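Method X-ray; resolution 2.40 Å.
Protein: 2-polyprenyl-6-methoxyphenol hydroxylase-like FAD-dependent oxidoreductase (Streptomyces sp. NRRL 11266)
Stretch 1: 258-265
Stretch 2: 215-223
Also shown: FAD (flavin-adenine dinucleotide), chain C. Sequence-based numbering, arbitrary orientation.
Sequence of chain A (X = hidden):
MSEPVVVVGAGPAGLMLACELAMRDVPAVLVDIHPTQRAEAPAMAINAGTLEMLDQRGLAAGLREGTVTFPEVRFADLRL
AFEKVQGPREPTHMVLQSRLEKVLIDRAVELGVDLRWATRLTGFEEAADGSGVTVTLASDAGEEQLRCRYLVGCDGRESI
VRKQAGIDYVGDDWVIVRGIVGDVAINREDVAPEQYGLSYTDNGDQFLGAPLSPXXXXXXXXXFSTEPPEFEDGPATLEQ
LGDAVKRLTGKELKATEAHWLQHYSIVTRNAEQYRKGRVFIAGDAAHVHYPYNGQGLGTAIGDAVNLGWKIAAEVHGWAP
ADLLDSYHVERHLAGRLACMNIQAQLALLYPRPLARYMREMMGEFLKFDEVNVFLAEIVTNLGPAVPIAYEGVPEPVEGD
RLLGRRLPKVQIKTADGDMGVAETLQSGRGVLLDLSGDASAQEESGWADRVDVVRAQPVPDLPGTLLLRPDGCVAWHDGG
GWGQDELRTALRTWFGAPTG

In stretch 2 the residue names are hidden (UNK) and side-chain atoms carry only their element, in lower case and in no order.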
ATOM      1  N   ALA A 258     -29.732  20.638  22.407  1.00133.17           N
ATOM      2  CA  ALA A 258     -28.974  20.516  21.162  1.00117.77           C
ATOM      3  C   ALA A 258     -28.979  21.854  20.430  1.00111.75           C
ATOM      4  O   ALA A 258     -30.051  22.364  20.067  1.00111.23           O
ATOM      5  CB  ALA A 258     -29.547  19.415  20.272  1.00111.72           C
ATOM      6  N   HIS A 259     -27.786  22.428  20.221  1.00 98.50           N
ATOM      7  CA  HIS A 259     -27.698  23.687  19.481  1.00 98.51           C
ATOM      8  C   HIS A 259     -27.888  23.445  17.991  1.00 96.44           C
ATOM      9  O   HIS A 259     -28.608  24.184  17.310  1.00101.60           O
ATOM     10  CB  HIS A 259     -26.355  24.366  19.745  1.00 98.63           C
ATOM     11  CG  HIS A 259     -26.013  24.471  21.196  1.00105.76           C
ATOM     12  ND1 HIS A 259     -26.586  25.413  22.024  1.00108.14           N
ATOM     13  CD2 HIS A 259     -25.180  23.741  21.974  1.00108.95           C
ATOM     14  CE1 HIS A 259     -26.112  25.265  23.248  1.00111.54           C
ATOM     15  NE2 HIS A 259     -25.255  24.258  23.244  1.00111.76           N
ATOM     16  N   TRP A 260     -27.241  22.407  17.477  1.00 91.59           N
ATOM     17  CA  TRP A 260     -27.359  21.972  16.094  1.00 78.68           C
ATOM     18  C   TRP A 260     -26.735  20.584  16.008  1.00 73.26           C
ATOM     19  O   TRP A 260     -25.635  20.375  16.499  1.00 89.03           O
ATOM     20  CB  TRP A 260     -26.686  22.958  15.114  1.00 66.72           C
ATOM     21  CG  TRP A 260     -25.171  22.984  15.185  1.00 82.73           C
ATOM     22  CD1 TRP A 260     -24.407  23.727  16.035  1.00 90.84           C
ATOM     23  CD2 TRP A 260     -24.246  22.217  14.381  1.00 84.94           C
ATOM     24  NE1 TRP A 260     -23.073  23.482  15.812  1.00 94.99           N
ATOM     25  CE2 TRP A 260     -22.944  22.560  14.805  1.00 94.01           C
ATOM     26  CE3 TRP A 260     -24.393  21.283  13.344  1.00 89.85           C
ATOM     27  CZ2 TRP A 260     -21.783  21.999  14.232  1.00 95.57           C
ATOM     28  CZ3 TRP A 260     -23.216  20.713  12.765  1.00 90.88           C
ATOM     29  CH2 TRP A 260     -21.943  21.080  13.220  1.00 90.52           C
ATOM     30  N   LEU A 261     -27.453  19.643  15.413  1.00 68.49           N
ATOM     31  CA  LEU A 261     -26.907  18.351  15.064  1.00 78.55           C
ATOM     32  C   LEU A 261     -27.395  18.019  13.658  1.00 83.39           C
ATOM     33  O   LEU A 261     -28.329  18.644  13.147  1.00 77.87           O
ATOM     34  CB  LEU A 261     -27.301  17.273  16.085  1.00 93.40           C
ATOM     35  CG  LEU A 261     -26.994  17.385  17.582  1.00104.03           C
ATOM     36  CD1 LEU A 261     -27.318  16.008  18.223  1.00107.30           C
ATOM     37  CD2 LEU A 261     -25.540  17.841  17.905  1.00101.32           C
ATOM     38  N   GLN A 262     -26.705  17.087  12.993  1.00 88.46           N
ATOM     39  CA  GLN A 262     -26.992  16.814  11.588  1.00 82.81           C
ATOM     40  C   GLN A 262     -26.747  15.350  11.273  1.00 79.12           C
ATOM     41  O   GLN A 262     -25.692  14.819  11.627  1.00 82.43           O
ATOM     42  CB  GLN A 262     -26.128  17.670  10.644  1.00 79.56           C
ATOM     43  CG  GLN A 262     -26.230  19.184  10.791  1.00 94.12           C
ATOM     44  CD  GLN A 262     -26.791  19.864   9.565  1.00112.38           C
ATOM     45  OE1 GLN A 262     -27.856  19.471   9.041  1.00120.85           O
ATOM     46  NE2 GLN A 262     -26.089  20.907   9.094  1.00113.80           N
ATOM     47  N   HIS A 263     -27.689  14.716  10.570  1.00 71.05           N
ATOM     48  CA  HIS A 263     -27.377  13.484   9.857  1.00 65.52           C
ATOM     49  C   HIS A 263     -26.379  13.765   8.732  1.00 71.14           C
ATOM     50  O   HIS A 263     -26.467  14.789   8.043  1.00 72.96           O
ATOM     51  CB  HIS A 263     -28.641  12.865   9.286  1.00 62.21           C
ATOM     52  CG  HIS A 263     -29.603  12.432  10.345  1.00 76.97           C
ATOM     53  ND1 HIS A 263     -29.241  11.554  11.349  1.00 80.05           N
ATOM     54  CD2 HIS A 263     -30.889  12.788  10.590  1.00 71.39           C
ATOM     55  CE1 HIS A 263     -30.269  11.385  12.162  1.00 78.35           C
ATOM     56  NE2 HIS A 263     -31.280  12.117  11.720  1.00 81.79           N
ATOM     57  N   TYR A 264     -25.407  12.870   8.551  1.00 69.12           N
ATOM     58  CA  TYR A 264     -24.507  12.946   7.400  1.00 67.73           C
ATOM     59  C   TYR A 264     -24.278  11.544   6.849  1.00 67.21           C
ATOM     60  O   TYR A 264     -24.233  10.567   7.603  1.00 58.02           O
ATOM     61  CB  TYR A 264     -23.173  13.612   7.767  1.00 65.82           C
ATOM     62  CG  TYR A 264     -22.196  12.681   8.466  1.00 64.13           C
ATOM     63  CD1 TYR A 264     -21.344  11.858   7.734  1.00 60.32           C
ATOM     64  CD2 TYR A 264     -22.130  12.623   9.854  1.00 65.77           C
ATOM     65  CE1 TYR A 264     -20.469  10.998   8.359  1.00 63.01           C
ATOM     66  CE2 TYR A 264     -21.239  11.769  10.492  1.00 63.94           C
ATOM     67  CZ  TYR A 264     -20.415  10.954   9.734  1.00 63.08           C
ATOM     68  OH  TYR A 264     -19.524  10.085  10.335  1.00 64.44           O
ATOM     69  N   SER A 265     -24.136  11.446   5.524  1.00 68.77           N
ATOM     70  CA  SER A 265     -23.631  10.228   4.903  1.00 64.02           C
ATOM     71  C   SER A 265     -22.406  10.633   4.090  1.00 61.91           C
ATOM     72  O   SER A 265     -22.238  11.802   3.752  1.00 68.73           O
ATOM     73  CB  SER A 265     -24.692   9.497   3.995  1.00 54.09           C
ATOM     74  OG  SER A 265     -25.280  10.361   3.032  1.00 57.53           O
ATOM     75  N   UNK A 215     -19.821  23.641  29.161  1.00129.31           N
ATOM     76  CA  UNK A 215     -21.238  23.350  29.006  1.00138.55           C
ATOM     77  C   UNK A 215     -21.621  22.834  27.627  1.00133.19           C
ATOM     78  O   UNK A 215     -22.686  22.225  27.492  1.00146.71           O
ATOM     79  c   UNK A 215     -22.080  24.600  29.315  1.00146.39           C
ATOM     80  o   UNK A 215     -21.931  26.400  30.862  1.00154.26           O
ATOM     81  c   UNK A 215     -21.790  25.173  30.689  1.00152.18           C
ATOM     82  o   UNK A 215     -21.421  24.398  31.596  1.00155.29           O
ATOM     83  N   UNK A 216     -20.799  23.061  26.611  1.00117.78           N
ATOM     84  CA  UNK A 216     -21.064  22.597  25.256  1.00103.86           C
ATOM     85  C   UNK A 216     -20.019  21.555  24.888  1.00106.33           C
ATOM     86  O   UNK A 216     -18.845  21.683  25.257  1.00109.47           O
ATOM     87  c   UNK A 216     -20.930  23.287  22.789  1.00 69.23           C
ATOM     88  c   UNK A 216     -22.302  24.651  24.456  1.00 83.65           C
ATOM     89  c   UNK A 216     -21.055  23.775  24.259  1.00 88.91           C
ATOM     90  N   UNK A 217     -20.447  20.524  24.166  1.00105.40           N
ATOM     91  CA  UNK A 217     -19.550  19.513  23.622  1.00 99.25           C
ATOM     92  C   UNK A 217     -19.874  19.296  22.155  1.00 89.02           C
ATOM     93  O   UNK A 217     -21.045  19.279  21.763  1.00 80.46           O
ATOM     94  s   UNK A 217     -18.693  15.666  25.005  1.00118.31           S
ATOM     95  c   UNK A 217     -19.668  18.196  24.393  1.00100.88           C
ATOM     96  c   UNK A 217     -20.092  14.759  24.380  1.00118.71           C
ATOM     97  c   UNK A 217     -18.683  17.146  23.968  1.00104.86           C
ATOM     98  N   UNK A 218     -18.829  19.164  21.341  1.00 92.69           N
ATOM     99  CA  UNK A 218     -18.987  18.732  19.959  1.00 85.94           C
ATOM    100  C   UNK A 218     -18.919  17.215  19.909  1.00 87.16           C
ATOM    101  O   UNK A 218     -18.125  16.593  20.623  1.00 84.15           O
ATOM    102  c   UNK A 218     -17.921  19.342  19.052  1.00 75.50           C
ATOM    103  c   UNK A 218     -17.953  18.839  17.624  1.00 63.13           C
ATOM    104  n   UNK A 218     -18.056  21.084  16.764  1.00 56.06           N
ATOM    105  n   UNK A 218     -16.361  22.405  15.893  1.00 59.88           N
ATOM    106  c   UNK A 218     -17.605  22.265  16.365  1.00 60.81           C
ATOM    107  n   UNK A 218     -18.426  23.311  16.426  1.00 53.94           N
ATOM    108  c   UNK A 218     -17.296  19.853  16.741  1.00 63.14           C
ATOM    109  N   UNK A 219     -19.786  16.621  19.089  1.00 94.79           N
ATOM    110  CA  UNK A 219     -19.973  15.175  19.068  1.00 96.90           C
ATOM    111  C   UNK A 219     -19.941  14.692  17.625  1.00 93.08           C
ATOM    112  O   UNK A 219     -20.516  15.328  16.734  1.00 93.24           O
ATOM    113  c   UNK A 219     -22.490  15.324  19.000  1.00108.67           C
ATOM    114  c   UNK A 219     -21.292  15.300  21.162  1.00113.91           C
ATOM    115  c   UNK A 219     -21.288  14.768  19.753  1.00105.38           C
ATOM    116  N   UNK A 220     -19.243  13.585  17.389  1.00 87.50           N
ATOM    117  CA  UNK A 220     -19.108  13.038  16.047  1.00 77.77           C
ATOM    118  C   UNK A 220     -19.217  11.525  16.106  1.00 72.96           C
ATOM    119  O   UNK A 220     -18.576  10.884  16.943  1.00 72.55           O
ATOM    120  c   UNK A 220     -17.945  13.031  11.655  1.00 58.18           C
ATOM    121  c   UNK A 220     -17.246  11.853  11.488  1.00 68.11           C
ATOM    122  c   UNK A 220     -17.776  13.441  15.409  1.00 75.53           C
ATOM    123  c   UNK A 220     -16.887  11.707  13.850  1.00 68.09           C
ATOM    124  c   UNK A 220     -18.110  13.544  12.930  1.00 67.38           C
ATOM    125  c   UNK A 220     -17.583  12.891  14.038  1.00 69.98           C
ATOM    126  c   UNK A 220     -16.712  11.191  12.589  1.00 68.87           C
ATOM    127  N   UNK A 221     -20.022  10.962  15.217  1.00 71.27           N
ATOM    128  CA  UNK A 221     -20.151   9.518  15.099  1.00 75.36           C
ATOM    129  C   UNK A 221     -19.958   9.108  13.646  1.00 68.29           C
ATOM    130  O   UNK A 221     -20.359   9.820  12.722  1.00 79.61           O
ATOM    131  o   UNK A 221     -22.530   9.575  14.734  1.00 63.85           O
ATOM    132  c   UNK A 221     -21.526   9.039  15.582  1.00 71.27           C
ATOM    133  N   UNK A 222     -19.379   7.931  13.454  1.00 66.59           N
ATOM    134  CA  UNK A 222     -19.087   7.412  12.120  1.00 69.17           C
ATOM    135  C   UNK A 222     -19.295   5.907  12.136  1.00 76.18           C
ATOM    136  O   UNK A 222     -18.592   5.187  12.853  1.00 76.67           O
ATOM    137  c   UNK A 222     -17.661   7.746  11.695  1.00 56.43           C
ATOM    138  N   UNK A 223     -20.252   5.430  11.351  1.00 74.50           N
ATOM    139  CA  UNK A 223     -20.693   4.050  11.435  1.00 68.22           C
ATOM    140  C   UNK A 223     -20.614   3.403  10.062  1.00 72.79           C
ATOM    141  O   UNK A 223     -20.952   4.026   9.052  1.00 74.80           O
ATOM    142  o   UNK A 223     -23.925   2.871  14.542  1.00 89.12           O
ATOM    143  c   UNK A 223     -22.121   3.970  12.012  1.00 61.17           C
ATOM    144  c   UNK A 223     -22.141   4.117  13.526  1.00 70.19           C
ATOM    145  o   UNK A 223     -24.262   5.022  14.220  1.00 93.57           O
ATOM    146  c   UNK A 223     -23.541   3.997  14.139  1.00 86.45           C
TER
HETATM  147  PA  FAD C 601     -19.257  23.860   2.121  1.00 59.68           P
HETATM  148  O1A FAD C 601     -18.594  23.889   3.481  1.00 55.11           O
HETATM  149  O2A FAD C 601     -20.240  22.702   2.090  1.00 57.52           O
HETATM  150  O5B FAD C 601     -19.887  25.344   1.733  1.00 62.68           O
HETATM  151  C5B FAD C 601     -20.710  25.484   0.586  1.00 71.08           C
HETATM  152  C4B FAD C 601     -21.611  26.747   0.780  1.00 77.94           C
HETATM  153  O4B FAD C 601     -22.306  27.054  -0.288  1.00 73.70           O
HETATM  154  C3B FAD C 601     -22.665  26.476   1.880  1.00 83.55           C
HETATM  155  O3B FAD C 601     -22.788  27.596   2.642  1.00 79.98           O
HETATM  156  C2B FAD C 601     -23.963  26.207   1.093  1.00 80.76           C
HETATM  157  O2B FAD C 601     -25.106  26.403   2.023  1.00 89.81           O
HETATM  158  C1B FAD C 601     -23.889  27.127   0.171  1.00 75.56           C
HETATM  159  N9A FAD C 601     -24.639  26.882  -1.045  1.00 65.24           N
HETATM  160  C8A FAD C 601     -24.869  25.687  -1.633  1.00 57.26           C
HETATM  161  N7A FAD C 601     -25.543  25.911  -2.781  1.00 60.20           N
HETATM  162  C5A FAD C 601     -25.709  27.250  -2.909  1.00 67.77           C
HETATM  163  C6A FAD C 601     -26.317  28.033  -3.882  1.00 69.97           C
HETATM  164  N6A FAD C 601     -27.030  27.862  -5.139  1.00 77.11           N
HETATM  165  N1A FAD C 601     -26.349  29.364  -3.760  1.00 62.51           N
HETATM  166  C2A FAD C 601     -25.778  29.961  -2.691  1.00 61.82           C
HETATM  167  N3A FAD C 601     -25.167  29.192  -1.744  1.00 63.46           N
HETATM  168  C4A FAD C 601     -25.135  27.846  -1.849  1.00 61.36           C
HETATM  169  N1  FAD C 601     -13.220  19.282   7.579  1.00127.45           N
HETATM  170  C2  FAD C 601     -11.916  19.181   8.296  1.00130.83           C
HETATM  171  O2  FAD C 601     -10.963  19.795   7.943  1.00127.15           O
HETATM  172  N3  FAD C 601     -11.821  18.288   9.486  1.00133.20           N
HETATM  173  C4  FAD C 601     -13.002  17.540   9.921  1.00128.31           C
HETATM  174  O4  FAD C 601     -12.959  16.823  10.863  1.00133.82           O
HETATM  175  C4X FAD C 601     -14.304  17.665   9.169  1.00114.62           C
HETATM  176  N5  FAD C 601     -15.430  16.895   9.645  1.00108.58           N
HETATM  177  C5X FAD C 601     -16.720  16.986   8.918  1.00112.73           C
HETATM  178  C6  FAD C 601     -17.800  16.233   9.383  1.00109.90           C
HETATM  179  C7  FAD C 601     -19.024  16.304   8.727  1.00113.14           C
HETATM  180  C7M FAD C 601     -19.999  15.385   9.451  1.00115.16           C
HETATM  181  C8  FAD C 601     -19.200  17.124   7.602  1.00117.89           C
HETATM  182  C8M FAD C 601     -20.587  17.141   6.947  1.00117.06           C
HETATM  183  C9  FAD C 601     -18.114  17.883   7.130  1.00121.32           C
HETATM  184  C9A FAD C 601     -16.858  17.820   7.780  1.00117.47           C
HETATM  185  N10 FAD C 601     -15.676  18.620   7.279  1.00103.20           N
HETATM  186  C10 FAD C 601     -14.412  18.529   8.005  1.00114.38           C
HETATM  187  C1' FAD C 601     -15.860  19.509   6.114  1.00 88.92           C
HETATM  188  C2' FAD C 601     -14.964  19.334   4.875  1.00 86.31           C
HETATM  189  O2' FAD C 601     -13.732  19.932   5.040  1.00 89.25           O
HETATM  190  C3' FAD C 601     -15.567  20.077   3.684  1.00 88.27           C
HETATM  191  O3' FAD C 601     -14.871  19.656   2.554  1.00 94.40           O
HETATM  192  C4' FAD C 601     -15.442  21.614   3.719  1.00 81.21           C
HETATM  193  O4' FAD C 601     -16.054  22.217   4.824  1.00 79.59           O
HETATM  194  C5' FAD C 601     -16.198  22.064   2.463  1.00 71.08           C
HETATM  195  O5' FAD C 601     -15.853  23.374   2.108  1.00 55.95           O
HETATM  196  P   FAD C 601     -16.621  24.128   0.854  1.00 60.77           P
HETATM  197  O1P FAD C 601     -16.562  25.621   1.075  1.00 48.53           O
HETATM  198  O2P FAD C 601     -16.119  23.722  -0.518  1.00 64.51           O
HETATM  199  O3P FAD C 601     -18.171  23.559   0.910  1.00 77.94           O

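Position 215 has four side-chain atoms: two carbons in a row, the second carrying two oxygens. That is a short carboxylate. It touches nothing on stretch 1, and its end leads away. The residue is Asp215, which is poorly ordered.

Position 216 has three carbons, one carrying the other two. The CA-to-CB bond points toward stretch 1, and one methyl of position 216 lies 3.2 Å from His259 NE2. A carbon fork starting at CB is valine, so this is Val216, and the close methyl is CG2. It meets the His259 ring obliquely.

Position 217 has an unbranched chain of two carbons, a sulfur and a terminal carbon. Its CA-to-CB bond points away, and it makes no contact with stretch 1. The thioether identifies Met217.

Position 218 has three carbons, a nitrogen, then a carbon carrying two more nitrogens. Its CA-to-CB bond points sideways, but its end comes nearer. A terminal nitrogen of position 218 sits at the edge of the indole, 4.2 Å from Trp260 CZ2. The group is a guanidinium, so the residue is Arg218, and the nitrogen is NH2.

Position 219 again has one carbon carrying two carbons. One methyl of position 219 lies 4.1 Å from Leu261 CD2, an apolar contact between two buried side chains. The residue is Val219, and the methyl is CG2.

Position 220 has one carbon followed by a six-carbon ring, with no oxygen on it. The ring is near parallel to that of Tyr264, with planes at 15°, but the two are slid apart and barely overlap. The residue is Phe220. Phe220 CE1 is 3.7 Å from Tyr264 CE2, and Phe220 CZ is 3.1 Å from Tyr264 OH.

Position 221 has one carbon and one oxygen. The backbone O of position 221 accepts a hydrogen bond from Tyr264 OH at 2.5 Å. The residue is Ser221.

Position 222 has a single side-chain carbon. The CB of position 222 is 3.3 Å from Tyr264 OH. The residue is Ala222.

Position 223 has three carbons, the third carrying two oxygens. It is out of contact with stretch 1. The residue is Glu223.

The two strands run at 35° to each other, with axes 9.0 Å apart at closest approach. Side chains therefore bridge the gap. Tyr264 has the largest area covered by the other stretch, 79 Å². Its hydroxyl reaches the backbone of stretch 2, and its ring lies beside Phe220. The flavin methyl FAD C7M lies over one face of the tyrosine ring, 3.5 Å from Tyr264 CD2.

Stretch 2 215-223: DVMRVFSAE
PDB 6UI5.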